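MstE (Scytonema sp. PCC 10023, PDB 6SBF) acts as a monodomain class II terpene cyclase, probably folding linear isoprenoid chains into polycyclic merosterol-type scaffolds through a cascade started by protonation. Local coordinates at residues His326-Asp331 / Gly341-Phe345; Leu249-Phe254 / Ala290-Trp294; Ile28-Val32 / Leu72-Val77; Gly57-Val61 / Asp110-Trp114. The protein carries 1 engineered substitution. All coordinates share one frame; numbering follows the deposited sequence.

Read from the N terminus, MstE illustrates how a helical barrel is tied together by contacts of very different span. Contact 3 opens on helix 18-37, and before it closes at the start of helix 75-90 contact 4 has opened on helix 59-69. Contact 4 then closes on helix 109-121, so these two loops cross, tying helix 18-37 to 75-90 and 59-69 to 109-121. The later two follow in series. Contact 2 closes a 35-residue excursion from the end of helix 235-248 to helix 282-298, and contact 1 a strand-to-strand link of nine residues near the C terminus. Contacts 2 and 4 lie on opposite sides of the chain's centre, their own centres about 30 Å apart.

Contact 1: residues His326-Asp331 / Gly341-Phe345; sequences HWRYYD and GSIIF
Arg328 pairs with Ser342, and Tyr329 with Ile343, in a short parallel bridge whose backbone bonds are extended by water at both ends. Gly341 O accepts a hydrogen bond from Arg328 N at 3.3 Å, within the carbonyl plane. Water 1 gives a second hydrogen bond to Gly341 O (2.9 Å) and another to His326 O. Further along, Ile343 N reaches Arg328 O at 2.8 Å, and Ile343 O is gripped twice: by Tyr330 N (2.9 Å), tilted 26° from the carbonyl plane, and by water 3, which itself accepts a bond from Asp331 N. Water 2 donates to Asp331 OD2 at 2.7 Å and accepts from Phe345 N. In one of its two conformers, Ser342 OG hydrogen-bonds to Phe339 O.

On the face that carries Tyr329 and Ile343, Ile343 CD1 lies over the ring of Tyr329, 4.2 Å from its centroid, while also touching Trp327 CB. Lys259 makes a cation-pi contact with the same tyrosine. Replacing Tyr329 by an alanine would remove the ring, which is likely to uncover Ile343 CD1 and CG2 and to leave Lys259 without its aromatic mate.

Strand 311-313 pairs with the other edge of strand 342-344, completing a mixed three-stranded sheet. Three direct backbone bonds thus hold the pair, while water supplies second partners to Gly341 O and Ile343 O and joins Asp331 to Phe345 N beyond the last direct bond.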
loop_
_atom_site.group_PDB
_atom_site.type_symbol
_atom_site.label_atom_id
_atom_site.label_comp_id
_atom_site.label_asym_id
_atom_site.label_seq_id
_atom_site.Cartn_x
_atom_site.Cartn_y
_atom_site.Cartn_z
ATOM N N HIS A 326 -1.593 20.527 -10.012
ATOM C CA HIS A 326 -2.370 21.428 -9.143
ATOM C C HIS A 326 -2.624 20.912 -7.738
ATOM O O HIS A 326 -3.391 21.543 -6.978
ATOM C CB HIS A 326 -3.698 21.797 -9.828
ATOM C CG HIS A 326 -3.583 22.251 -11.237
ATOM N ND1 HIS A 326 -2.956 23.426 -11.603
ATOM C CD2 HIS A 326 -4.030 21.666 -12.373
ATOM C CE1 HIS A 326 -3.040 23.545 -12.914
ATOM N NE2 HIS A 326 -3.711 22.482 -13.434
ATOM N N TRP A 327 -2.072 19.803 -7.364
ATOM C CA TRP A 327 -2.355 19.147 -6.076
ATOM C C TRP A 327 -2.181 20.147 -4.955
ATOM O O TRP A 327 -1.145 20.842 -4.900
ATOM C CB TRP A 327 -1.487 17.914 -5.784
ATOM C CG TRP A 327 -1.612 16.837 -6.806
ATOM C CD1 TRP A 327 -0.705 16.416 -7.735
ATOM C CD2 TRP A 327 -2.763 16.013 -6.979
ATOM N NE1 TRP A 327 -1.257 15.423 -8.495
ATOM C CE2 TRP A 327 -2.507 15.157 -8.060
ATOM C CE3 TRP A 327 -4.005 15.936 -6.320
ATOM C CZ2 TRP A 327 -3.442 14.274 -8.550
ATOM C CZ3 TRP A 327 -4.942 15.096 -6.842
ATOM C CH2 TRP A 327 -4.652 14.255 -7.911
ATOM N N ARG A 328 -3.129 20.108 -4.035
ATOM C CA ARG A 328 -3.033 20.805 -2.755
ATOM C C ARG A 328 -3.350 19.807 -1.631
ATOM O O ARG A 328 -4.086 18.870 -1.883
ATOM C CB ARG A 328 -4.062 21.928 -2.690
ATOM C CG ARG A 328 -3.812 23.052 -3.694
ATOM C CD ARG A 328 -4.790 24.184 -3.506
ATOM N NE ARG A 328 -6.154 23.754 -3.796
ATOM C CZ ARG A 328 -7.208 24.507 -3.521
ATOM N NH1 ARG A 328 -8.434 24.082 -3.780
ATOM N NH2 ARG A 328 -7.011 25.697 -2.993
ATOM N N TYR A 329 -2.848 20.073 -0.453
ATOM C CA TYR A 329 -3.087 19.226 0.730
ATOM C C TYR A 329 -4.406 19.694 1.341
ATOM O O TYR A 329 -4.523 20.872 1.671
ATOM C CB TYR A 329 -1.886 19.256 1.679
ATOM C CG TYR A 329 -0.715 18.570 1.015
ATOM C CD1 TYR A 329 0.110 19.265 0.150
ATOM C CD2 TYR A 329 -0.516 17.208 1.197
ATOM C CE1 TYR A 329 1.132 18.612 -0.517
ATOM C CE2 TYR A 329 0.491 16.536 0.533
ATOM C CZ TYR A 329 1.302 17.251 -0.322
ATOM O OH TYR A 329 2.301 16.636 -1.026
ATOM N N TYR A 330 -5.413 18.843 1.383
ATOM C CA TYR A 330 -6.804 19.176 1.785
ATOM C C TYR A 330 -6.798 19.927 3.117
ATOM O O TYR A 330 -7.458 20.978 3.249
ATOM C CB TYR A 330 -7.673 17.925 1.907
ATOM C CG TYR A 330 -9.111 18.250 2.218
ATOM C CD1 TYR A 330 -9.977 18.588 1.198
ATOM C CD2 TYR A 330 -9.619 18.122 3.500
ATOM C CE1 TYR A 330 -11.310 18.878 1.430
ATOM C CE2 TYR A 330 -10.948 18.406 3.759
ATOM C CZ TYR A 330 -11.792 18.779 2.723
ATOM O OH TYR A 330 -13.097 19.014 3.004
ATOM N N ASP A 331 -5.999 19.459 4.069
ATOM C CA ASP A 331 -6.026 20.042 5.425
ATOM C C ASP A 331 -5.401 21.442 5.442
ATOM O O ASP A 331 -5.623 22.178 6.385
ATOM C CB ASP A 331 -5.321 19.132 6.409
ATOM C CG ASP A 331 -6.211 17.961 6.788
ATOM O OD1 ASP A 331 -7.443 18.171 6.932
ATOM O OD2 ASP A 331 -5.678 16.849 6.874
ATOM N N GLY A 341 -8.708 17.104 -6.698
ATOM C CA GLY A 341 -7.458 17.838 -6.833
ATOM C C GLY A 341 -6.748 18.041 -5.534
ATOM O O GLY A 341 -5.763 18.785 -5.519
ATOM N N SER A 342 -7.143 17.319 -4.495
ATOM C CA SER A 342 -6.479 17.426 -3.178
ATOM C C SER A 342 -5.898 16.088 -2.717
ATOM O O SER A 342 -6.210 15.049 -3.327
ATOM C CB SER A 342 -7.426 17.992 -2.161
ATOM O OG SER A 342 -8.216 16.953 -1.607
ATOM N N ILE A 343 -5.050 16.219 -1.720
ATOM C CA ILE A 343 -4.344 15.102 -1.103
ATOM C C ILE A 343 -4.771 15.043 0.352
ATOM O O ILE A 343 -4.709 16.053 1.071
ATOM C CB ILE A 343 -2.834 15.286 -1.274
ATOM C CG1 ILE A 343 -2.437 15.323 -2.730
ATOM C CG2 ILE A 343 -2.055 14.232 -0.524
ATOM C CD1 ILE A 343 -0.961 15.647 -2.964
ATOM N N ILE A 344 -5.094 13.839 0.794
ATOM C CA ILE A 344 -5.317 13.536 2.224
ATOM C C ILE A 344 -4.232 12.608 2.753
ATOM O O ILE A 344 -3.479 12.036 1.983
ATOM C CB ILE A 344 -6.750 13.017 2.415
ATOM C CG1 ILE A 344 -6.980 11.644 1.796
ATOM C CG2 ILE A 344 -7.759 14.056 1.934
ATOM C CD1 ILE A 344 -8.204 11.009 2.354
ATOM N N PHE A 345 -4.202 12.464 4.059
ATOM C CA PHE A 345 -3.209 11.572 4.683
ATOM C C PHE A 345 -3.859 10.768 5.811
ATOM O O PHE A 345 -5.022 10.953 6.174
ATOM C CB PHE A 345 -1.978 12.364 5.155
ATOM C CG PHE A 345 -2.244 13.331 6.270
ATOM C CD1 PHE A 345 -2.039 13.030 7.577
ATOM C CD2 PHE A 345 -2.563 14.657 5.954
ATOM C CE1 PHE A 345 -2.264 13.937 8.588
ATOM C CE2 PHE A 345 -2.790 15.572 6.971
ATOM C CZ PHE A 345 -2.603 15.206 8.276
HETATM O O HOH W 1 -6.243 21.397 -6.576
HETATM O O HOH W 2 -5.944 14.694 5.326
HETATM O O HOH W 3 -4.636 16.827 3.845
#

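Contact 2: residues Leu249-Phe254 / Ala290-Trp294; sequences LCPQGF and AAIGW
Gly253 packs against Ala291 in a loop-on-helix contact of the alpha6-alpha6 barrel: the connection leaving helix 235-248 rests on helix 282-298, near the periphery of the chain. Leu249 is the first residue to leave the helical conformation, and a type I beta turn from Cys250 to Gly253, closed by Gly253 N to Cys250 O, folds the backbone so that the glycine faces the helix.

The fit depends on that glycine. Its phi is positive (105°), and a beta carbon would collide with Ala290 O. Without one, the backbones come together through carbon donors: Ala291 CA lies 3.2 Å from Gly253 O in a nearly straight CA-H...O contact (165°), and Gly253 CA faces Ala290 O at 3.6 Å. Gly253 O is buried and finds no conventional hydrogen-bond partner. Beside it, Leu249 CD2 meets Ala291 CB at 4.0 Å.

Trp294 supplies the broad surface. With CG opposite the backbone nitrogen (chi1 -177°), its indole reaches the loop at Phe254, and Thr265 and Thr268 of helix 265-275 touch it too. Phe254 CB sits over the six-membered ring in a CH-pi contact, 3.5 Å from its centroid, while the two aromatic groups meet obliquely. Were Trp294 an alanine, the indole under Phe254 CB would be gone, which is likely to open a gap there and leave the phenyl ring freer to turn. The two side chains come nearest where Phe254 CD2, over one face of the indole, lies 3.4 Å from Trp294 NE1.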
loop_
_atom_site.group_PDB
_atom_site.type_symbol
_atom_site.label_atom_id
_atom_site.label_comp_id
_atom_site.label_asym_id
_atom_site.label_seq_id
_atom_site.Cartn_x
_atom_site.Cartn_y
_atom_site.Cartn_z
ATOM N N LEU A 249 16.975 6.789 -2.908
ATOM C CA LEU A 249 17.439 6.848 -1.521
ATOM C C LEU A 249 18.688 7.722 -1.456
ATOM O O LEU A 249 19.664 7.500 -2.153
ATOM C CB LEU A 249 17.708 5.457 -0.987
ATOM C CG LEU A 249 17.657 5.398 0.512
ATOM C CD1 LEU A 249 16.220 5.341 1.013
ATOM C CD2 LEU A 249 18.453 4.275 1.029
ATOM N N CYS A 250 18.649 8.788 -0.707
ATOM C CA CYS A 250 19.880 9.576 -0.618
ATOM C C CYS A 250 20.782 8.910 0.410
ATOM O O CYS A 250 20.397 7.985 1.153
ATOM C CB CYS A 250 19.613 11.012 -0.234
ATOM S SG CYS A 250 19.166 11.136 1.504
ATOM N N PRO A 251 22.029 9.394 0.464
ATOM C CA PRO A 251 23.029 8.810 1.363
ATOM C C PRO A 251 22.648 8.845 2.847
ATOM O O PRO A 251 23.073 7.969 3.595
ATOM C CB PRO A 251 24.295 9.624 1.062
ATOM C CG PRO A 251 24.080 10.108 -0.348
ATOM C CD PRO A 251 22.592 10.399 -0.447
ATOM N N GLN A 252 21.793 9.797 3.246
ATOM C CA GLN A 252 21.381 9.951 4.659
ATOM C C GLN A 252 20.325 8.900 5.038
ATOM O O GLN A 252 19.995 8.798 6.216
ATOM C CB GLN A 252 20.851 11.359 4.935
ATOM C CG GLN A 252 21.921 12.414 4.720
ATOM C CD GLN A 252 21.786 13.044 3.351
ATOM O OE1 GLN A 252 21.837 12.390 2.291
ATOM N NE2 GLN A 252 21.539 14.341 3.380
ATOM N N GLY A 253 19.786 8.154 4.079
ATOM C CA GLY A 253 18.958 6.985 4.357
ATOM C C GLY A 253 17.500 7.227 4.126
ATOM O O GLY A 253 16.691 6.435 4.619
ATOM N N PHE A 254 17.129 8.245 3.361
ATOM C CA PHE A 254 15.703 8.492 3.119
ATOM C C PHE A 254 15.437 8.835 1.656
ATOM O O PHE A 254 16.337 9.302 0.908
ATOM C CB PHE A 254 15.197 9.605 4.048
ATOM C CG PHE A 254 15.926 10.931 3.964
ATOM C CD1 PHE A 254 15.706 11.822 2.918
ATOM C CD2 PHE A 254 16.839 11.296 4.940
ATOM C CE1 PHE A 254 16.366 13.045 2.874
ATOM C CE2 PHE A 254 17.534 12.488 4.881
ATOM C CZ PHE A 254 17.293 13.354 3.839
ATOM N N ALA A 290 21.322 2.055 5.538
ATOM C CA ALA A 290 21.107 3.507 5.786
ATOM C C ALA A 290 19.625 3.810 6.029
ATOM O O ALA A 290 19.298 4.569 6.944
ATOM C CB ALA A 290 21.708 4.356 4.649
ATOM N N ALA A 291 18.754 3.217 5.230
ATOM C CA ALA A 291 17.298 3.404 5.342
ATOM C C ALA A 291 16.815 2.865 6.690
ATOM O O ALA A 291 15.998 3.502 7.377
ATOM C CB ALA A 291 16.596 2.725 4.211
ATOM N N ILE A 292 17.316 1.697 7.070
ATOM C CA ILE A 292 16.951 1.123 8.398
ATOM C C ILE A 292 17.368 2.133 9.472
ATOM O O ILE A 292 16.577 2.407 10.415
ATOM C CB ILE A 292 17.594 -0.263 8.600
ATOM C CG1 ILE A 292 16.941 -1.292 7.690
ATOM C CG2 ILE A 292 17.520 -0.668 10.062
ATOM C CD1 ILE A 292 17.748 -2.589 7.585
ATOM N N GLY A 293 18.606 2.619 9.429
ATOM C CA GLY A 293 19.058 3.520 10.488
ATOM C C GLY A 293 18.195 4.771 10.564
ATOM O O GLY A 293 17.841 5.233 11.667
ATOM N N TRP A 294 17.852 5.343 9.419
ATOM C CA TRP A 294 17.062 6.582 9.421
ATOM C C TRP A 294 15.655 6.296 9.964
ATOM O O TRP A 294 15.146 7.054 10.802
ATOM C CB TRP A 294 17.018 7.155 8.011
ATOM C CG TRP A 294 16.281 8.460 7.972
ATOM C CD1 TRP A 294 16.790 9.689 8.269
ATOM C CD2 TRP A 294 14.921 8.635 7.561
ATOM N NE1 TRP A 294 15.794 10.622 8.086
ATOM C CE2 TRP A 294 14.655 10.021 7.619
ATOM C CE3 TRP A 294 13.907 7.785 7.112
ATOM C CZ2 TRP A 294 13.412 10.544 7.288
ATOM C CZ3 TRP A 294 12.675 8.293 6.765
ATOM C CH2 TRP A 294 12.435 9.665 6.840
#

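Contact 3: residues Ile28-Val32 / Leu72-Val77; sequences INAAV and LPYAHV
At the edge of the Tyr74 ring, close to its plane, stands Asn29 OD1, the acceptor of a hydrogen bond donated by Tyr74 OH at 2.7 Å. The hydroxyl lies in the carbonyl plane on a lone pair of the amide oxygen (C=O...donor angle 126°), although amide and ring planes are turned 39° from each other. The other flat group, the imidazole of His76, has Val77 CG2 over the centre of one face, while Val32 CG1 comes up to NE2 obliquely at 4.3 Å.

Structurally this is a helix meeting a helix start, in a protein whose fold is an alpha6-alpha6 barrel. The middle of helix 18-37 packs on the beginning of helix 75-90, where Tyr74 occupies the N-cap position, and on the linker just before it. From that linker Leu72 runs past Ile28 and Val32 in the opposite direction, one methyl to each: its CD2 touches Ile28 CG2 at 3.8 Å, and its CD1 presses on Val32 CG2 at 3.5 Å, tighter than usual for two carbons. Val361 of helix 350-363 touches both Ile28 and Leu72. The other branch of Val32, CG1, is anti to the backbone nitrogen (chi1 166°) and meets Val77 CG2 tip to tip at 3.8 Å.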
loop_
_atom_site.group_PDB
_atom_site.type_symbol
_atom_site.label_atom_id
_atom_site.label_comp_id
_atom_site.label_asym_id
_atom_site.label_seq_id
_atom_site.Cartn_x
_atom_site.Cartn_y
_atom_site.Cartn_z
ATOM N N ILE A 28 10.402 -2.525 16.236
ATOM C CA ILE A 28 9.269 -3.325 15.713
ATOM C C ILE A 28 8.243 -3.549 16.841
ATOM O O ILE A 28 7.051 -3.438 16.613
ATOM C CB ILE A 28 9.788 -4.598 15.050
ATOM C CG1 ILE A 28 10.523 -4.281 13.748
ATOM C CG2 ILE A 28 8.656 -5.624 14.887
ATOM C CD1 ILE A 28 11.469 -5.362 13.301
ATOM N N ASN A 29 8.725 -3.976 18.000
ATOM C CA ASN A 29 7.796 -4.274 19.088
ATOM C C ASN A 29 7.005 -3.067 19.557
ATOM O O ASN A 29 5.807 -3.169 19.836
ATOM C CB ASN A 29 8.508 -4.947 20.270
ATOM C CG ASN A 29 9.061 -6.318 19.876
ATOM O OD1 ASN A 29 8.488 -6.972 19.010
ATOM N ND2 ASN A 29 10.107 -6.738 20.563
ATOM N N ALA A 30 7.663 -1.917 19.594
ATOM C CA ALA A 30 6.966 -0.674 20.002
ATOM C C ALA A 30 5.897 -0.322 18.960
ATOM O O ALA A 30 4.796 0.122 19.333
ATOM C CB ALA A 30 7.948 0.464 20.194
ATOM N N ALA A 31 6.181 -0.550 17.686
ATOM C CA ALA A 31 5.212 -0.255 16.618
ATOM C C ALA A 31 4.045 -1.221 16.668
ATOM O O ALA A 31 2.889 -0.813 16.450
ATOM C CB ALA A 31 5.909 -0.267 15.310
ATOM N N VAL A 32 4.363 -2.506 16.895
ATOM C CA VAL A 32 3.269 -3.485 16.988
ATOM C C VAL A 32 2.367 -3.114 18.186
ATOM O O VAL A 32 1.120 -3.198 18.060
ATOM C CB VAL A 32 3.850 -4.894 17.133
ATOM C CG1 VAL A 32 2.805 -5.892 17.582
ATOM C CG2 VAL A 32 4.526 -5.322 15.836
ATOM N N LEU A 72 4.953 -10.844 10.755
ATOM C CA LEU A 72 5.430 -11.111 12.118
ATOM C C LEU A 72 5.134 -12.544 12.579
ATOM O O LEU A 72 4.084 -13.101 12.284
ATOM C CB LEU A 72 4.760 -10.177 13.097
ATOM C CG LEU A 72 5.355 -8.808 13.036
ATOM C CD1 LEU A 72 4.373 -7.766 13.345
ATOM C CD2 LEU A 72 6.660 -8.620 13.737
ATOM N N PRO A 73 6.109 -13.145 13.299
ATOM C CA PRO A 73 5.959 -14.499 13.834
ATOM C C PRO A 73 5.536 -14.488 15.293
ATOM O O PRO A 73 6.229 -15.137 16.104
ATOM C CB PRO A 73 7.408 -14.992 13.755
ATOM C CG PRO A 73 8.190 -13.779 14.210
ATOM C CD PRO A 73 7.467 -12.615 13.540
ATOM N N TYR A 74 4.562 -13.637 15.626
ATOM C CA TYR A 74 3.997 -13.600 16.973
ATOM C C TYR A 74 2.563 -14.103 17.003
ATOM O O TYR A 74 1.716 -13.711 16.217
ATOM C CB TYR A 74 3.957 -12.167 17.467
ATOM C CG TYR A 74 5.289 -11.503 17.629
ATOM C CD1 TYR A 74 6.454 -12.166 17.946
ATOM C CD2 TYR A 74 5.386 -10.120 17.544
ATOM C CE1 TYR A 74 7.622 -11.491 18.214
ATOM C CE2 TYR A 74 6.559 -9.441 17.789
ATOM C CZ TYR A 74 7.681 -10.120 18.149
ATOM O OH TYR A 74 8.873 -9.548 18.464
ATOM N N ALA A 75 2.320 -15.009 17.968
ATOM C CA ALA A 75 0.986 -15.587 18.088
ATOM C C ALA A 75 -0.072 -14.506 18.323
ATOM O O ALA A 75 -1.179 -14.630 17.761
ATOM C CB ALA A 75 0.972 -16.611 19.209
ATOM N N HIS A 76 0.220 -13.513 19.137
ATOM C CA HIS A 76 -0.826 -12.501 19.417
ATOM C C HIS A 76 -1.119 -11.618 18.190
ATOM O O HIS A 76 -2.242 -11.143 18.033
ATOM C CB HIS A 76 -0.489 -11.713 20.659
ATOM C CG HIS A 76 0.615 -10.750 20.513
ATOM N ND1 HIS A 76 1.936 -11.163 20.351
ATOM C CD2 HIS A 76 0.626 -9.406 20.589
ATOM C CE1 HIS A 76 2.696 -10.063 20.303
ATOM N NE2 HIS A 76 1.923 -9.018 20.466
ATOM N N VAL A 77 -0.118 -11.472 17.322
ATOM C CA VAL A 77 -0.387 -10.751 16.054
ATOM C C VAL A 77 -1.217 -11.615 15.139
ATOM O O VAL A 77 -2.174 -11.182 14.525
ATOM C CB VAL A 77 0.923 -10.290 15.406
ATOM C CG1 VAL A 77 0.644 -9.662 14.069
ATOM C CG2 VAL A 77 1.634 -9.310 16.319
#

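Contact 4: residues Gly57-Val61 / Asp110-Trp114; sequences GDEWV and DTTGW
The DxDTT sequence of MstE, probably the counterpart of the DxDD motif that carries the proton-donating aspartate in class II terpene cyclases, supplies Asp110 and Thr111 to this contact, and Trp60 of helix 59-69 meets both. The link to the carboxylate passes through water. Trp60 NE1 donates to water 4 at 3.0 Å, the water lying in the ring plane at the indole edge, and water 4 donates to Asp110 OD2 at 2.7 Å. The other oxygen, Asp110 OD1, receives a weak hydrogen bond from Trp114 NE1 (3.3 Å), so two indoles, one directly and one through water, address the two oxygens of a single carboxylate.

The backbones come nearest at Trp60 and Thr111, whose CA atoms are 4.8 Å apart. Thr111 CG2 rests 3.6 Å from Trp60 CA, and its OG1 approaches Trp60 CB at 3.3 Å while hydrogen-bonding to Asp108 OD2. The Trp60 ring can extend past this threonine because its CG is anti to the backbone nitrogen (chi1 165°).

Around this buried contact, Phe48 of strand 47-50 and Phe351 of helix 350-363 meet the Trp60 ring, Tyr64 of helix 59-69 packs edge-to-face with Trp114, and helix 177-183 touches Asp110 through Val179 and Ala182.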
loop_
_atom_site.group_PDB
_atom_site.type_symbol
_atom_site.label_atom_id
_atom_site.label_comp_id
_atom_site.label_asym_id
_atom_site.label_seq_id
_atom_site.Cartn_x
_atom_site.Cartn_y
_atom_site.Cartn_z
ATOM N N GLY A 57 -11.775 5.555 6.855
ATOM C CA GLY A 57 -11.568 4.195 6.306
ATOM C C GLY A 57 -11.506 3.130 7.414
ATOM O O GLY A 57 -10.940 3.379 8.465
ATOM N N ASP A 58 -12.043 1.946 7.084
ATOM C CA ASP A 58 -11.889 0.820 8.041
ATOM C C ASP A 58 -11.628 -0.507 7.312
ATOM O O ASP A 58 -10.547 -1.058 7.539
ATOM C CB ASP A 58 -13.046 0.764 9.054
ATOM C CG ASP A 58 -14.475 0.709 8.582
ATOM O OD1 ASP A 58 -14.767 0.324 7.448
ATOM O OD2 ASP A 58 -15.381 1.032 9.418
ATOM N N GLU A 59 -12.510 -0.959 6.427
ATOM C CA GLU A 59 -12.281 -2.266 5.756
ATOM C C GLU A 59 -10.933 -2.227 5.058
ATOM O O GLU A 59 -10.134 -3.140 5.178
ATOM C CB GLU A 59 -13.377 -2.573 4.745
ATOM C CG GLU A 59 -14.750 -2.741 5.347
ATOM C CD GLU A 59 -15.891 -2.863 4.372
ATOM O OE1 GLU A 59 -15.705 -3.386 3.254
ATOM O OE2 GLU A 59 -17.040 -2.425 4.746
ATOM N N TRP A 60 -10.688 -1.179 4.236
ATOM C CA TRP A 60 -9.440 -1.079 3.476
ATOM C C TRP A 60 -8.238 -0.993 4.421
ATOM O O TRP A 60 -7.228 -1.701 4.255
ATOM C CB TRP A 60 -9.542 0.132 2.560
ATOM C CG TRP A 60 -8.223 0.552 1.997
ATOM C CD1 TRP A 60 -7.291 -0.204 1.372
ATOM C CD2 TRP A 60 -7.701 1.876 1.980
ATOM N NE1 TRP A 60 -6.247 0.562 0.942
ATOM C CE2 TRP A 60 -6.466 1.846 1.330
ATOM C CE3 TRP A 60 -8.205 3.079 2.464
ATOM C CZ2 TRP A 60 -5.724 3.001 1.082
ATOM C CZ3 TRP A 60 -7.463 4.208 2.209
ATOM C CH2 TRP A 60 -6.233 4.175 1.567
ATOM N N VAL A 61 -8.283 -0.107 5.392
ATOM C CA VAL A 61 -7.163 0.145 6.305
ATOM C C VAL A 61 -6.870 -1.141 7.072
ATOM O O VAL A 61 -5.680 -1.510 7.227
ATOM C CB VAL A 61 -7.456 1.315 7.240
ATOM C CG1 VAL A 61 -6.372 1.461 8.269
ATOM C CG2 VAL A 61 -7.579 2.586 6.434
ATOM N N ASP A 110 -9.174 -2.492 -5.054
ATOM C CA ASP A 110 -7.948 -2.375 -4.231
ATOM C C ASP A 110 -8.221 -2.951 -2.856
ATOM O O ASP A 110 -7.450 -3.781 -2.353
ATOM C CB ASP A 110 -7.455 -0.939 -4.176
ATOM C CG ASP A 110 -6.070 -0.848 -3.547
ATOM O OD1 ASP A 110 -5.182 -1.583 -3.979
ATOM O OD2 ASP A 110 -5.887 -0.039 -2.669
ATOM N N THR A 111 -9.245 -2.472 -2.207
ATOM C CA THR A 111 -9.609 -2.957 -0.889
ATOM C C THR A 111 -9.787 -4.475 -0.969
ATOM O O THR A 111 -9.309 -5.192 -0.056
ATOM C CB THR A 111 -10.919 -2.334 -0.387
ATOM O OG1 THR A 111 -10.749 -0.907 -0.365
ATOM C CG2 THR A 111 -11.254 -2.865 0.976
ATOM N N THR A 112 -10.482 -4.917 -1.969
ATOM C CA THR A 112 -10.764 -6.395 -2.097
ATOM C C THR A 112 -9.471 -7.175 -2.225
ATOM O O THR A 112 -9.319 -8.229 -1.593
ATOM C CB THR A 112 -11.782 -6.637 -3.227
ATOM O OG1 THR A 112 -13.002 -5.948 -2.927
ATOM C CG2 THR A 112 -12.077 -8.076 -3.415
ATOM N N GLY A 113 -8.520 -6.694 -3.010
ATOM C CA GLY A 113 -7.228 -7.367 -3.112
ATOM C C GLY A 113 -6.492 -7.445 -1.811
ATOM O O GLY A 113 -6.001 -8.536 -1.446
ATOM N N TRP A 114 -6.428 -6.368 -1.048
ATOM C CA TRP A 114 -5.757 -6.413 0.260
ATOM C C TRP A 114 -6.477 -7.380 1.200
ATOM O O TRP A 114 -5.797 -8.070 1.985
ATOM C CB TRP A 114 -5.642 -5.026 0.897
ATOM C CG TRP A 114 -4.635 -4.170 0.195
ATOM C CD1 TRP A 114 -4.870 -3.139 -0.674
ATOM C CD2 TRP A 114 -3.192 -4.281 0.283
ATOM N NE1 TRP A 114 -3.693 -2.635 -1.172
ATOM C CE2 TRP A 114 -2.639 -3.293 -0.569
ATOM C CE3 TRP A 114 -2.329 -5.082 1.053
ATOM C CZ2 TRP A 114 -1.276 -3.163 -0.737
ATOM C CZ3 TRP A 114 -0.970 -4.927 0.892
ATOM C CH2 TRP A 114 -0.443 -3.969 -0.002
HETATM O O HOH W 4 -3.978 0.643 -0.952
#